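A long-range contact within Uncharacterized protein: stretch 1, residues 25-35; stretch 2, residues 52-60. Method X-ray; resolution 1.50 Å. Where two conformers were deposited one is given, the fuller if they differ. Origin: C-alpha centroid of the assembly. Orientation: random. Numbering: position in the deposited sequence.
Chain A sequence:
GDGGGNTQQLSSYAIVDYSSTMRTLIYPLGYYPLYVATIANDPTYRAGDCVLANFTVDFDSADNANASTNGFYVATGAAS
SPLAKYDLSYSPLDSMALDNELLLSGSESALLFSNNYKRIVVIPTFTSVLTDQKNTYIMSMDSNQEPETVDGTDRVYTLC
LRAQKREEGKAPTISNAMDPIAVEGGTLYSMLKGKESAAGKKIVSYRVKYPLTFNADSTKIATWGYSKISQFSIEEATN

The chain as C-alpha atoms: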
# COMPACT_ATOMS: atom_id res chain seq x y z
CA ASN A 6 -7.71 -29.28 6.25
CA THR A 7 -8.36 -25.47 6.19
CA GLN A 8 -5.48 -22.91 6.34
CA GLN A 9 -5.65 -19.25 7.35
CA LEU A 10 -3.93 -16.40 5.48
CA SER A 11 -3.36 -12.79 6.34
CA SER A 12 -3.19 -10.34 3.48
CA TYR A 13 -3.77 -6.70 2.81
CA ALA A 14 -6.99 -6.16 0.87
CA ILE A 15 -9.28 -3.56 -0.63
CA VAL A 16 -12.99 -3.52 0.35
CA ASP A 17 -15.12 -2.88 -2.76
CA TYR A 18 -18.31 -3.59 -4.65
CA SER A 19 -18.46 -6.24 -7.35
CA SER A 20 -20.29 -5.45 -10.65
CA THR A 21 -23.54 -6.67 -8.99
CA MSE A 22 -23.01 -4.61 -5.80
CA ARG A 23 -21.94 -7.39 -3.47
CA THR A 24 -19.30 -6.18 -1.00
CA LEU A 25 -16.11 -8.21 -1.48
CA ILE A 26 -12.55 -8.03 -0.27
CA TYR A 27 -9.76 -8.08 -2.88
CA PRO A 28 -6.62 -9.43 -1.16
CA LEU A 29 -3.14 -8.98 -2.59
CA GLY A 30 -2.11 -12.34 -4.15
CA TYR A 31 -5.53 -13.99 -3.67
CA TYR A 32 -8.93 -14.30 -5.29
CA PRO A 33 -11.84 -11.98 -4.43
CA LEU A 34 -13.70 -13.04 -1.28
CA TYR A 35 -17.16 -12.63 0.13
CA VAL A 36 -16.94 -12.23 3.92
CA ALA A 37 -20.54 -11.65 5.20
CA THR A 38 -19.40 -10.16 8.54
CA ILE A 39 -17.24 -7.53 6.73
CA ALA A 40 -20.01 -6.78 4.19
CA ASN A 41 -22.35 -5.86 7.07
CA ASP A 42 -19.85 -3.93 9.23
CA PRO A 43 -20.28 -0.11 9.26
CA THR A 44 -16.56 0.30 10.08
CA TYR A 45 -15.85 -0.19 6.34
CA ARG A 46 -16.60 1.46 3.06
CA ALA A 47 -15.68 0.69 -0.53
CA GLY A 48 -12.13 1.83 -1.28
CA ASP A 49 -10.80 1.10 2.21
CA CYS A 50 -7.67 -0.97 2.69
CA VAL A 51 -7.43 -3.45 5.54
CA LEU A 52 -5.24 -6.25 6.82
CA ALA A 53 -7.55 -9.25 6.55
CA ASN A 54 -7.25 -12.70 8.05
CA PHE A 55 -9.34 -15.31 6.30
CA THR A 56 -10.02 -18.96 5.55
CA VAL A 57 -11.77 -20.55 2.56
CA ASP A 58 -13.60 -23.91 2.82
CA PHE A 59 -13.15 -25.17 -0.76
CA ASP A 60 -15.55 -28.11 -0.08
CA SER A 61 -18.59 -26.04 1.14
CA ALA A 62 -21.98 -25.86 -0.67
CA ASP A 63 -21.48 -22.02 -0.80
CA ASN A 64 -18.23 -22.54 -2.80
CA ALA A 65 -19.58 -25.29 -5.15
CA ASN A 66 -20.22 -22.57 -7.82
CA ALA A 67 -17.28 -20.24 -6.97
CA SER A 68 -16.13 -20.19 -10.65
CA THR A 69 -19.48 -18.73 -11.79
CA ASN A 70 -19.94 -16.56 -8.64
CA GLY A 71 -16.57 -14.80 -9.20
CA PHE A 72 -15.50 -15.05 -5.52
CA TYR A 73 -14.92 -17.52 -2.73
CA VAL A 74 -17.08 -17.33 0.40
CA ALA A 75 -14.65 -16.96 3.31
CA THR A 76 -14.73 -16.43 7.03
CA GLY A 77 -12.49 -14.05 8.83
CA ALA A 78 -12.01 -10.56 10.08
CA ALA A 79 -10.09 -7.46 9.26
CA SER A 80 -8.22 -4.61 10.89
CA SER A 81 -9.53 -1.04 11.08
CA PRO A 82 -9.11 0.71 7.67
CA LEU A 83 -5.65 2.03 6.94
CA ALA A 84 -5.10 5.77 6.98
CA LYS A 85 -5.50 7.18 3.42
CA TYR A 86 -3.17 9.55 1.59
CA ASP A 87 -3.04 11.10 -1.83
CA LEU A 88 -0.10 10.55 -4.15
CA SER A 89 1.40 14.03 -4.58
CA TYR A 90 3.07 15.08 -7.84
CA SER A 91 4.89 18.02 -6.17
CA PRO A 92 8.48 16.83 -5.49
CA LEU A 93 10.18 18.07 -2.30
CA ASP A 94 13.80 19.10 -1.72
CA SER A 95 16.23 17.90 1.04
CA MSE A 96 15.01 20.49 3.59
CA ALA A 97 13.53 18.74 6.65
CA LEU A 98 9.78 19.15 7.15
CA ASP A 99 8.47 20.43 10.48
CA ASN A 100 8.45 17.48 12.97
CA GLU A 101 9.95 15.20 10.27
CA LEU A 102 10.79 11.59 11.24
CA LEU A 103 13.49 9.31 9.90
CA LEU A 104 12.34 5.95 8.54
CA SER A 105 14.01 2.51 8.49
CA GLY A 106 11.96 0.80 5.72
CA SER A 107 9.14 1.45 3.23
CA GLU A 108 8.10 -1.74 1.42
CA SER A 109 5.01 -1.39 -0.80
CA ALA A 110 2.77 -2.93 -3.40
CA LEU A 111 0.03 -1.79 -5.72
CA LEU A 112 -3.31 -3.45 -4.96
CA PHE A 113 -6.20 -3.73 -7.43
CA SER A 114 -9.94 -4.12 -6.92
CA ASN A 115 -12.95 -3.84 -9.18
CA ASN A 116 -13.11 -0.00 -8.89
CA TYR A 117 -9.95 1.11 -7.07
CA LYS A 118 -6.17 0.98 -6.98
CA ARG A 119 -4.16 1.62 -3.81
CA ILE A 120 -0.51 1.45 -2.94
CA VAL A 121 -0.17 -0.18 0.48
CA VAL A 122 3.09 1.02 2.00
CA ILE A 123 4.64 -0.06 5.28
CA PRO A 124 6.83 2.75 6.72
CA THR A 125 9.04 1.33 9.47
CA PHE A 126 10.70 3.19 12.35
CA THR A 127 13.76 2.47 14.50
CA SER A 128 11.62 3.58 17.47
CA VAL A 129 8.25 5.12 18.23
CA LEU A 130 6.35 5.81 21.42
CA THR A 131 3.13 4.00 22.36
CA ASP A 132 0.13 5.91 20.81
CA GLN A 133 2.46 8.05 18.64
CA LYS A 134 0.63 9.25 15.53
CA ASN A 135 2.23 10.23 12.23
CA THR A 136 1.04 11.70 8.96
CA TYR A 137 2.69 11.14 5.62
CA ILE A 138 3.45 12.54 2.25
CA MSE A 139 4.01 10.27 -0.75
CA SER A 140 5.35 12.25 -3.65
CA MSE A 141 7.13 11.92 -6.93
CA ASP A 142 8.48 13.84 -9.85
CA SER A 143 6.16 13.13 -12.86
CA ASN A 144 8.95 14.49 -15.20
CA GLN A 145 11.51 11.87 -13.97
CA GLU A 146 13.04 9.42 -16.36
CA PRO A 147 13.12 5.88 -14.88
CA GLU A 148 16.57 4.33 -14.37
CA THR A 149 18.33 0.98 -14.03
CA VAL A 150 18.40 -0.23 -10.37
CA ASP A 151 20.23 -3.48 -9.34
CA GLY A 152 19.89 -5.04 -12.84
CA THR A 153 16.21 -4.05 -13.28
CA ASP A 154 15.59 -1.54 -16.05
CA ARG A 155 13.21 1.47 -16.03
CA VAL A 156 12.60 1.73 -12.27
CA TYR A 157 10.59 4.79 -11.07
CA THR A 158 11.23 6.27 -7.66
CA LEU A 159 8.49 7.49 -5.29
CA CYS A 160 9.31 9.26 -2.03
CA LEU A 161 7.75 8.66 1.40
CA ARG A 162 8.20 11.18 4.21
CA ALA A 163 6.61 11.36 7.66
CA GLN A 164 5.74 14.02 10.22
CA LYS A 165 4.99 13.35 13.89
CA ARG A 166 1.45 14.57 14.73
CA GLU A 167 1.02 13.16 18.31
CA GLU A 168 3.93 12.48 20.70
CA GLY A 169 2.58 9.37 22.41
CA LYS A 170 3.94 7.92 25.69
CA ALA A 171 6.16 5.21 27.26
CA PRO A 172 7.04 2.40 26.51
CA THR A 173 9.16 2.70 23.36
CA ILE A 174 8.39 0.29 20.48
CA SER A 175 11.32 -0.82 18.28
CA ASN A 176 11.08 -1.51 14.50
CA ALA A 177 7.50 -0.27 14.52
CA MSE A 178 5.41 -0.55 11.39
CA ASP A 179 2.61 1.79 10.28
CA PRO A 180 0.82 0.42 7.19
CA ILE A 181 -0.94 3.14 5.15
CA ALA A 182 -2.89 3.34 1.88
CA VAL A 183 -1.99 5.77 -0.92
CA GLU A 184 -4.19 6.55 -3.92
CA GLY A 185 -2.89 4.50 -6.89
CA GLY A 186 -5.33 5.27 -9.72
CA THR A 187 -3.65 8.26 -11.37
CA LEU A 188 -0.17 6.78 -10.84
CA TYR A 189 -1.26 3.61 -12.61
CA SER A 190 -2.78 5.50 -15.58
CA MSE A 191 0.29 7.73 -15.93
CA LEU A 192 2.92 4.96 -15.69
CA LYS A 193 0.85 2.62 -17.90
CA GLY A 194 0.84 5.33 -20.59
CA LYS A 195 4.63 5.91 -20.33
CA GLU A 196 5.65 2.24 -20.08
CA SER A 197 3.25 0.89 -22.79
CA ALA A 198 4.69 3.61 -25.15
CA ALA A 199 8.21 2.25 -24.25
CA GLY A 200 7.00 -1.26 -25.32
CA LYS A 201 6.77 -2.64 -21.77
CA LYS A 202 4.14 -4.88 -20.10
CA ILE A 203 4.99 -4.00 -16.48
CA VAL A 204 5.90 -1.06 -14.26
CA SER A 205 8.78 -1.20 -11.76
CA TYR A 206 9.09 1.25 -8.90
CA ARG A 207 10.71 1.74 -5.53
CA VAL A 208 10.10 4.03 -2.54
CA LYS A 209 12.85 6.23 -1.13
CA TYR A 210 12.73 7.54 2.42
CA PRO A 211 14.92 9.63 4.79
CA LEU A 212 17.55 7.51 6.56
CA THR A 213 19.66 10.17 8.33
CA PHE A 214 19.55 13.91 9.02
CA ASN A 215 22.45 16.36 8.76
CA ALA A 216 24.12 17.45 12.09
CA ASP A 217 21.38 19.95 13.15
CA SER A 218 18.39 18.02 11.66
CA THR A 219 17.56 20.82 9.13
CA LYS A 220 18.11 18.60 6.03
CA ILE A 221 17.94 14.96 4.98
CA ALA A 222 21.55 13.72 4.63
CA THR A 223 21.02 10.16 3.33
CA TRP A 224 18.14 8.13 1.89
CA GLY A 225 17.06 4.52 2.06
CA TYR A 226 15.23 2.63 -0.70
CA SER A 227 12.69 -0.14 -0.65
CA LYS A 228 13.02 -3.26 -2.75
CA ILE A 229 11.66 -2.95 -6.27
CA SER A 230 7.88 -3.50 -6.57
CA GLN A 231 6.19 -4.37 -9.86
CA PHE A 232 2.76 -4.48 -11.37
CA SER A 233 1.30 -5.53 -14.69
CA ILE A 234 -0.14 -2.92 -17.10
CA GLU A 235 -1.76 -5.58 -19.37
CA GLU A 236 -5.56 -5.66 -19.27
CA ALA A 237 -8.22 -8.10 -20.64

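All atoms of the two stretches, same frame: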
# COMPACT_ATOMS: atom_id res chain seq x y z
N LEU A 25 -17.19 -7.22 -1.52
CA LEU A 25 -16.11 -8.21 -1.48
C LEU A 25 -14.85 -7.60 -0.94
O LEU A 25 -14.71 -6.37 -0.81
CB LEU A 25 -15.83 -8.70 -2.93
CG LEU A 25 -16.99 -9.35 -3.71
CD1 LEU A 25 -16.53 -9.77 -5.10
CD2 LEU A 25 -17.54 -10.56 -2.98
N ILE A 26 -13.89 -8.48 -0.59
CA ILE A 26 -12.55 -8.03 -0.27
C ILE A 26 -11.64 -8.59 -1.36
O ILE A 26 -11.82 -9.74 -1.83
CB ILE A 26 -12.06 -8.29 1.15
CG1 ILE A 26 -11.93 -9.77 1.44
CG2 ILE A 26 -13.02 -7.57 2.17
CD1 ILE A 26 -11.13 -10.08 2.77
N TYR A 27 -10.69 -7.75 -1.80
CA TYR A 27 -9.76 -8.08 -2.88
C TYR A 27 -8.37 -8.15 -2.28
O TYR A 27 -7.69 -7.12 -2.15
CB TYR A 27 -9.85 -7.00 -3.97
CG TYR A 27 -11.18 -7.03 -4.68
CD1 TYR A 27 -12.30 -6.38 -4.14
CD2 TYR A 27 -11.33 -7.66 -5.91
CE1 TYR A 27 -13.53 -6.41 -4.79
CE2 TYR A 27 -12.54 -7.63 -6.61
CZ TYR A 27 -13.64 -7.00 -6.04
OH TYR A 27 -14.85 -7.03 -6.70
N PRO A 28 -7.93 -9.35 -1.83
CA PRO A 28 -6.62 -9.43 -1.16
C PRO A 28 -5.48 -9.47 -2.15
O PRO A 28 -5.60 -10.07 -3.23
CB PRO A 28 -6.69 -10.76 -0.38
CG PRO A 28 -8.18 -11.20 -0.47
CD PRO A 28 -8.65 -10.64 -1.79
N LEU A 29 -4.34 -8.88 -1.76
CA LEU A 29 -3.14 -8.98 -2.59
C LEU A 29 -2.73 -10.47 -2.70
O LEU A 29 -2.64 -11.16 -1.69
CB LEU A 29 -2.01 -8.19 -1.90
CG LEU A 29 -0.65 -8.19 -2.61
CD1 LEU A 29 -0.75 -7.50 -3.99
CD2 LEU A 29 0.41 -7.54 -1.73
N GLY A 30 -2.52 -10.95 -3.92
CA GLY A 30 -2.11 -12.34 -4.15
C GLY A 30 -3.17 -13.40 -3.98
O GLY A 30 -2.85 -14.59 -4.06
N TYR A 31 -4.46 -13.02 -3.83
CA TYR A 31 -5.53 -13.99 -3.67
C TYR A 31 -6.72 -13.63 -4.52
O TYR A 31 -6.76 -12.54 -5.10
CB TYR A 31 -5.96 -14.08 -2.17
CG TYR A 31 -6.49 -15.43 -1.77
CD1 TYR A 31 -5.62 -16.47 -1.45
CD2 TYR A 31 -7.85 -15.68 -1.70
CE1 TYR A 31 -6.09 -17.73 -1.09
CE2 TYR A 31 -8.34 -16.95 -1.35
CZ TYR A 31 -7.45 -17.96 -1.02
OH TYR A 31 -7.90 -19.19 -0.65
N TYR A 32 -7.67 -14.53 -4.59
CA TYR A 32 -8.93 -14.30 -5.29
C TYR A 32 -9.84 -13.37 -4.51
O TYR A 32 -9.71 -13.29 -3.28
CB TYR A 32 -9.66 -15.64 -5.38
CG TYR A 32 -9.02 -16.64 -6.30
CD1 TYR A 32 -9.02 -16.44 -7.68
CD2 TYR A 32 -8.45 -17.80 -5.80
CE1 TYR A 32 -8.50 -17.40 -8.54
CE2 TYR A 32 -7.91 -18.76 -6.66
CZ TYR A 32 -7.95 -18.56 -8.03
OH TYR A 32 -7.40 -19.51 -8.86
N PRO A 33 -10.86 -12.79 -5.18
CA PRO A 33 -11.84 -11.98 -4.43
C PRO A 33 -12.63 -12.88 -3.48
O PRO A 33 -12.92 -14.04 -3.79
CB PRO A 33 -12.76 -11.41 -5.52
CG PRO A 33 -11.94 -11.49 -6.80
CD PRO A 33 -11.15 -12.79 -6.62
N LEU A 34 -12.98 -12.31 -2.31
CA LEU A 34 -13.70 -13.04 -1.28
C LEU A 34 -14.94 -12.34 -0.83
O LEU A 34 -14.94 -11.12 -0.68
CB LEU A 34 -12.80 -13.17 -0.03
CG LEU A 34 -11.41 -13.78 -0.28
CD1 LEU A 34 -10.61 -13.74 0.99
CD2 LEU A 34 -11.53 -15.20 -0.81
N TYR A 35 -15.98 -13.13 -0.53
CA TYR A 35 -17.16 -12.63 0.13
C TYR A 35 -17.07 -13.03 1.59
O TYR A 35 -17.09 -14.23 1.91
CB TYR A 35 -18.46 -13.14 -0.49
CG TYR A 35 -19.67 -12.68 0.28
CD1 TYR A 35 -20.00 -11.33 0.36
CD2 TYR A 35 -20.45 -13.59 0.99
CE1 TYR A 35 -21.12 -10.90 1.07
CE2 TYR A 35 -21.55 -13.17 1.74
CZ TYR A 35 -21.89 -11.82 1.76
OH TYR A 35 -22.99 -11.43 2.48
N LEU A 52 -5.97 -5.01 6.69
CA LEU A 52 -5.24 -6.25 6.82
C LEU A 52 -6.29 -7.30 7.18
O LEU A 52 -6.93 -7.20 8.24
CB LEU A 52 -4.13 -6.17 7.89
CG LEU A 52 -3.37 -7.49 8.10
CD1 LEU A 52 -2.69 -7.96 6.83
CD2 LEU A 52 -2.34 -7.34 9.22
N ALA A 53 -6.52 -8.25 6.29
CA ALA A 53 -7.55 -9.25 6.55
C ALA A 53 -6.97 -10.59 6.87
O ALA A 53 -5.97 -10.96 6.28
CB ALA A 53 -8.43 -9.38 5.32
N ASN A 54 -7.63 -11.32 7.78
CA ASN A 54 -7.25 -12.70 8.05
C ASN A 54 -8.45 -13.55 7.65
O ASN A 54 -9.59 -13.21 7.96
CB ASN A 54 -6.79 -12.93 9.50
CG ASN A 54 -7.88 -12.80 10.53
OD1 ASN A 54 -8.45 -13.79 10.98
ND2 ASN A 54 -8.18 -11.57 10.90
N PHE A 55 -8.21 -14.56 6.80
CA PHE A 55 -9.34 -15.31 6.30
C PHE A 55 -9.02 -16.76 6.03
O PHE A 55 -7.86 -17.14 5.89
CB PHE A 55 -9.81 -14.65 4.97
CG PHE A 55 -8.72 -14.42 3.94
CD1 PHE A 55 -8.37 -15.42 3.03
CD2 PHE A 55 -8.04 -13.20 3.89
CE1 PHE A 55 -7.38 -15.18 2.07
CE2 PHE A 55 -7.02 -13.00 2.97
CZ PHE A 55 -6.71 -13.98 2.06
N THR A 56 -10.09 -17.55 5.90
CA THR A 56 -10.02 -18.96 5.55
C THR A 56 -11.14 -19.28 4.58
O THR A 56 -12.27 -18.80 4.75
CB THR A 56 -10.10 -19.83 6.81
OG1 THR A 56 -9.20 -19.34 7.80
CG2 THR A 56 -9.81 -21.30 6.52
N VAL A 57 -10.82 -20.09 3.56
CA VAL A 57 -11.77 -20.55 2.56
C VAL A 57 -11.98 -22.04 2.74
O VAL A 57 -10.99 -22.79 2.79
CB VAL A 57 -11.29 -20.24 1.12
CG1 VAL A 57 -12.21 -20.87 0.06
CG2 VAL A 57 -11.15 -18.73 0.90
N ASP A 58 -13.25 -22.49 2.80
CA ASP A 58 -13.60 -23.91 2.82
C ASP A 58 -13.94 -24.26 1.38
O ASP A 58 -15.03 -23.96 0.90
CB ASP A 58 -14.78 -24.16 3.78
CG ASP A 58 -15.23 -25.62 3.87
OD1 ASP A 58 -14.63 -26.48 3.17
OD2 ASP A 58 -16.21 -25.89 4.59
N PHE A 59 -12.98 -24.85 0.66
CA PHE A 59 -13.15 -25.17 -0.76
C PHE A 59 -14.22 -26.24 -1.00
O PHE A 59 -14.74 -26.32 -2.12
CB PHE A 59 -11.80 -25.63 -1.34
CG PHE A 59 -10.83 -24.47 -1.45
CD1 PHE A 59 -10.92 -23.57 -2.50
CD2 PHE A 59 -9.84 -24.28 -0.49
CE1 PHE A 59 -10.07 -22.45 -2.56
CE2 PHE A 59 -8.98 -23.18 -0.56
CZ PHE A 59 -9.12 -22.26 -1.58
N ASP A 60 -14.58 -27.01 0.04
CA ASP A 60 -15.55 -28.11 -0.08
C ASP A 60 -16.99 -27.71 0.31
O ASP A 60 -17.88 -28.57 0.25
CB ASP A 60 -15.09 -29.28 0.79
CG ASP A 60 -13.74 -29.88 0.42
OD1 ASP A 60 -13.38 -29.84 -0.78
OD2 ASP A 60 -13.05 -30.40 1.32

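No hydrogen bond crosses between the two stretches, so the direct contact is one of side-chain packing. The backbones stand well apart, with the CA of Pro-28 7.8 Å from the CA of Ala-53 and the CA of Leu-34 8.7 Å from the CA of Val-57. That gap is a side-chain layer deep, and its filling follows a simple alternation. Along the second stretch, Ala-53, Phe-55 and Val-57 point toward the first stretch, while Asn-54 and Thr-56 point away.

The first stretch prepares its surface by folding back on itself. Ile-26 and Leu-34 pair through two backbone hydrogen bonds, Ile-26 N to Leu-34 O at 2.8 Å and Leu-34 N to Ile-26 O at 2.9 Å, and a type II turn runs from Pro-28 to Tyr-31. Gly-30 sits in that turn with a phi of 75°, a value that favours glycine. Ile-26, Pro-28, Tyr-31 and Leu-34 all point toward the partner and form an uneven, largely apolar face.

The main bump is Phe-55, which gives up 84 Å² to the contact, more than any other residue. Its chi1 of 51° (p) sends the ring into the hollow bounded by Leu-34, Pro-28 and Tyr-31. Leu-34 CD1 lies over one face of the ring, 3.5 Å from the Phe-55 ring centroid and only 16° off the normal, a well-formed CH-pi contact. Farther round, Pro-28 CG approaches Phe-55 CZ at 4.0 Å. The ring's edge is turned to the face of Tyr-31, with the two ring centroids 5.1 Å apart and the planes at 60°; Tyr-31 CD2 and Phe-55 CE1 come within 3.8 Å.

Where the first stretch reaches out with Ile-26, the second answers with its smallest side chain: Ile-26 CD1 meets Ala-53 CB at 3.8 Å. Long against short spans the gap here, just as long Phe-55 fills it next door.

Val-57 makes the next, smaller bump. Its CG2 rests against both Leu-34 and Tyr-31, 3.9 Å from Leu-34 CD2 and 3.6 Å from Tyr-31 OH. Leu-34 therefore serves two neighbours with its forked end, CD1 on Phe-55 and CD2 on Val-57.

Tyr-31 carries the packing outward. Its ring runs from Phe-55 toward Val-57, and its OH, beside Val-57 CG2, also meets Phe-59 CZ at 3.4 Å, near the plane of the phenylalanine ring and at its edge. The CA-to-CB bond of Phe-59 points sideways to the first stretch, yet the end of the side chain comes nearer and closes the contact on the exposed side.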